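Local coordinates for protein nitrite oxidoreductase subunit A (Kuenenia stuttgartiensis, PDB 7B04) that belongs to the molybdopterin oxidoreductase family, is related to NarG, and holds an iron-sulfur cluster, a molybdenum atom and two MD1 groups, at residues 954-958 against 1018-1022. Numbering follows the deposited sequence.
With MD1 (phosphoric acid 4-(2-amino-4-oxo-3,4,5,6,-tetrahydro-pteridin-6-yl)-2-hydroxy-3,4-dimercapto-but-3-en-yl ester guanylate ester), chain C.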
loop_
_atom_site.group_PDB
_atom_site.type_symbol
_atom_site.label_atom_id
_atom_site.label_comp_id
_atom_site.label_asym_id
_atom_site.label_seq_id
_atom_site.Cartn_x
_atom_site.Cartn_y
_atom_site.Cartn_z
ATOM N N GLU B 954 -14.498 -2.256 -0.669
ATOM C CA GLU B 954 -14.797 -3.671 -0.462
ATOM C C GLU B 954 -13.636 -4.509 -0.978
ATOM O O GLU B 954 -12.962 -4.131 -1.933
ATOM C CB GLU B 954 -16.107 -4.137 -1.112
ATOM C CG GLU B 954 -16.528 -3.449 -2.377
ATOM C CD GLU B 954 -17.804 -4.043 -2.922
ATOM O OE1 GLU B 954 -18.070 -5.221 -2.613
ATOM O OE2 GLU B 954 -18.548 -3.337 -3.635
ATOM N N HIS B 955 -13.422 -5.658 -0.347
ATOM C CA HIS B 955 -12.358 -6.560 -0.757
ATOM C C HIS B 955 -12.776 -7.338 -2.000
ATOM O O HIS B 955 -13.961 -7.602 -2.219
ATOM C CB HIS B 955 -12.025 -7.515 0.389
ATOM C CG HIS B 955 -10.637 -8.064 0.338
ATOM N ND1 HIS B 955 -9.532 -7.331 0.710
ATOM C CD2 HIS B 955 -10.178 -9.287 -0.017
ATOM C CE1 HIS B 955 -8.448 -8.074 0.572
ATOM N NE2 HIS B 955 -8.814 -9.265 0.134
ATOM N N GLN B 956 -11.787 -7.698 -2.819
ATOM C CA GLN B 956 -12.023 -8.255 -4.145
ATOM C C GLN B 956 -11.172 -9.500 -4.361
ATOM O O GLN B 956 -10.127 -9.683 -3.730
ATOM C CB GLN B 956 -11.721 -7.223 -5.243
ATOM C CG GLN B 956 -10.256 -6.808 -5.319
ATOM C CD GLN B 956 -10.009 -5.705 -6.332
ATOM O OE1 GLN B 956 -10.929 -5.252 -7.012
ATOM N NE2 GLN B 956 -8.759 -5.267 -6.436
ATOM N N ILE B 957 -11.638 -10.364 -5.265
ATOM C CA ILE B 957 -10.914 -11.565 -5.667
ATOM C C ILE B 957 -10.561 -11.465 -7.145
ATOM O O ILE B 957 -11.388 -11.058 -7.968
ATOM C CB ILE B 957 -11.719 -12.855 -5.388
ATOM C CG1 ILE B 957 -10.904 -14.084 -5.800
ATOM C CG2 ILE B 957 -13.051 -12.846 -6.123
ATOM C CD1 ILE B 957 -11.532 -15.401 -5.405
ATOM N N HIS B 958 -9.318 -11.809 -7.476
ATOM C CA HIS B 958 -8.856 -11.802 -8.855
ATOM C C HIS B 958 -9.136 -13.156 -9.496
ATOM O O HIS B 958 -8.857 -14.200 -8.899
ATOM C CB HIS B 958 -7.358 -11.501 -8.917
ATOM C CG HIS B 958 -7.008 -10.076 -8.619
ATOM N ND1 HIS B 958 -6.519 -9.215 -9.576
ATOM C CD2 HIS B 958 -7.085 -9.361 -7.472
ATOM C CE1 HIS B 958 -6.299 -8.032 -9.030
ATOM N NE2 HIS B 958 -6.635 -8.094 -7.754
ATOM N N MET B 1018 -6.629 -13.202 -3.552
ATOM C CA MET B 1018 -7.200 -12.240 -2.624
ATOM C C MET B 1018 -6.066 -11.684 -1.782
ATOM O O MET B 1018 -5.248 -12.448 -1.268
ATOM C CB MET B 1018 -8.258 -12.884 -1.717
ATOM C CG MET B 1018 -9.447 -13.483 -2.445
ATOM S SD MET B 1018 -10.723 -14.068 -1.310
ATOM C CE MET B 1018 -9.933 -15.518 -0.619
ATOM N N LYS B 1019 -6.012 -10.365 -1.636
ATOM C CA LYS B 1019 -4.967 -9.790 -0.806
ATOM C C LYS B 1019 -5.262 -10.128 0.651
ATOM O O LYS B 1019 -6.417 -10.298 1.052
ATOM C CB LYS B 1019 -4.855 -8.284 -1.035
ATOM C CG LYS B 1019 -4.220 -7.931 -2.377
ATOM C CD LYS B 1019 -2.801 -8.480 -2.469
ATOM C CE LYS B 1019 -2.108 -8.042 -3.749
ATOM N NZ LYS B 1019 -0.763 -8.661 -3.917
ATOM N N HIS B 1020 -4.208 -10.231 1.446
ATOM C CA HIS B 1020 -4.330 -10.746 2.803
ATOM C C HIS B 1020 -4.762 -9.640 3.754
ATOM O O HIS B 1020 -4.380 -8.481 3.578
ATOM C CB HIS B 1020 -2.999 -11.340 3.272
ATOM C CG HIS B 1020 -2.980 -11.675 4.731
ATOM N ND1 HIS B 1020 -3.916 -12.509 5.306
ATOM C CD2 HIS B 1020 -2.148 -11.299 5.731
ATOM C CE1 HIS B 1020 -3.669 -12.621 6.598
ATOM N NE2 HIS B 1020 -2.599 -11.903 6.882
ATOM N N SER B 1021 -5.612 -9.995 4.731
ATOM C CA SER B 1021 -6.008 -9.043 5.772
ATOM C C SER B 1021 -6.801 -7.791 5.439
ATOM O O SER B 1021 -6.271 -6.682 5.313
ATOM C CB SER B 1021 -4.832 -8.624 6.599
ATOM O OG SER B 1021 -4.719 -9.433 7.746
ATOM N N ALA B 1022 -8.069 -8.019 5.198
ATOM C CA ALA B 1022 -9.108 -7.050 5.467
ATOM C C ALA B 1022 -9.755 -7.338 6.828
ATOM O O ALA B 1022 -9.556 -8.404 7.417
ATOM C CB ALA B 1022 -10.106 -7.115 4.328
HETATM P PB MD1 C . -0.217 -9.269 12.540
HETATM O O3B MD1 C . -0.624 -7.991 11.588
HETATM O O1B MD1 C . -1.456 -9.715 13.277
HETATM O O2B MD1 C . 0.824 -8.827 13.540
HETATM O O3A MD1 C . 0.394 -10.539 11.677
HETATM C C10 MD1 C . 0.934 -10.373 10.397
HETATM C C11 MD1 C . 0.559 -11.603 9.520
HETATM O O11 MD1 C . -0.740 -11.246 8.644
HETATM C C12 MD1 C . 1.592 -11.997 8.774
HETATM S S12 MD1 C . 3.109 -10.998 8.781
HETATM C C13 MD1 C . 1.642 -13.269 7.877
HETATM S S13 MD1 C . 3.219 -13.481 6.997
HETATM C C14 MD1 C . 0.623 -14.280 7.635
HETATM N N15 MD1 C . 0.139 -14.028 6.129
HETATM C C16 MD1 C . -1.076 -14.640 5.756
HETATM C C15 MD1 C . -1.445 -14.680 4.315
HETATM O O14 MD1 C . -0.713 -14.214 3.509
HETATM N N17 MD1 C . -2.725 -15.306 3.891
HETATM C C17 MD1 C . -3.680 -15.908 4.944
HETATM N N16 MD1 C . -4.926 -16.522 4.527
HETATM N N18 MD1 C . -3.316 -15.876 6.408
HETATM C C20 MD1 C . -2.081 -15.278 6.843
HETATM N N8 MD1 C . -1.796 -15.268 8.216
HETATM C C7 MD1 C . -0.460 -14.507 8.656
HETATM P PA MD1 C . -1.093 -6.527 12.188
HETATM O O1A MD1 C . -0.763 -5.427 11.209
HETATM O O2A MD1 C . -2.577 -6.581 12.403
HETATM O "O5'" MD1 C . -0.442 -6.173 13.658
HETATM C "C5'" MD1 C . -0.617 -4.857 14.104
HETATM C "C4'" MD1 C . -1.827 -4.763 15.097
HETATM O "O4'" MD1 C . -1.384 -4.014 16.387
HETATM C "C1'" MD1 C . -1.969 -2.576 16.249
HETATM N N9 MD1 C . -0.932 -1.545 16.528
HETATM C C4 MD1 C . -0.451 -1.441 17.756
HETATM N N3 MD1 C . -0.756 -2.202 18.995
HETATM C C2 MD1 C . -0.061 -1.868 20.231
HETATM N N2 MD1 C . -0.362 -2.613 21.432
HETATM N N1 MD1 C . 0.919 -0.813 20.267
HETATM C C6 MD1 C . 1.207 -0.087 19.071
HETATM O O6 MD1 C . 2.011 0.782 19.095
HETATM C C5 MD1 C . 0.472 -0.440 17.771
HETATM N N7 MD1 C . 0.541 0.059 16.541
HETATM C C8 MD1 C . -0.328 -0.620 15.759
HETATM C "C2'" MD1 C . -2.399 -2.487 15.054
HETATM O "O2'" MD1 C . -3.596 -1.654 15.010
HETATM C "C3'" MD1 C . -2.759 -4.040 14.604
HETATM O "O3'" MD1 C . -4.052 -4.412 15.165
#
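A six-stranded closed beta barrel meets the MD1 pocket here: residues 1018-1022 leave strand 1015-1018 beside strand 956-959 and run on to MD1. M1018 lies across from I957, their CA atoms 4.8 Å apart, and its CG packs at 3.7 Å on I957 CG1; both side chains touch L1003 of strand 1001-1007, which places them among the apolar residues of the barrel. At K1019 the segments part (its CA 7.9 Å from Q956 CA), and the link passes to a side chain: H955, its CB directed toward the other segment, gives a weak hydrogen bond from NE2 to K1019 O (2.8 Å, N-H...O angle 121°). The lysine's side chain leads away, with NZ bonded to K917 O and in a salt bridge with E311. H1020 turns its CB away from 954-958, and one face of its ring lies against the pterin at MD1 C20, while NE2 donates a 2.6 Å hydrogen bond to MD1 O11. S1021 follows with positive phi (64°), and the chain bends so that A1022 points back toward H955, whose ring meets F1051. The CA atoms of H955 and A1022 stay 7.0 Å apart, yet A1022 CB comes within 3.7 Å of H955 ND1.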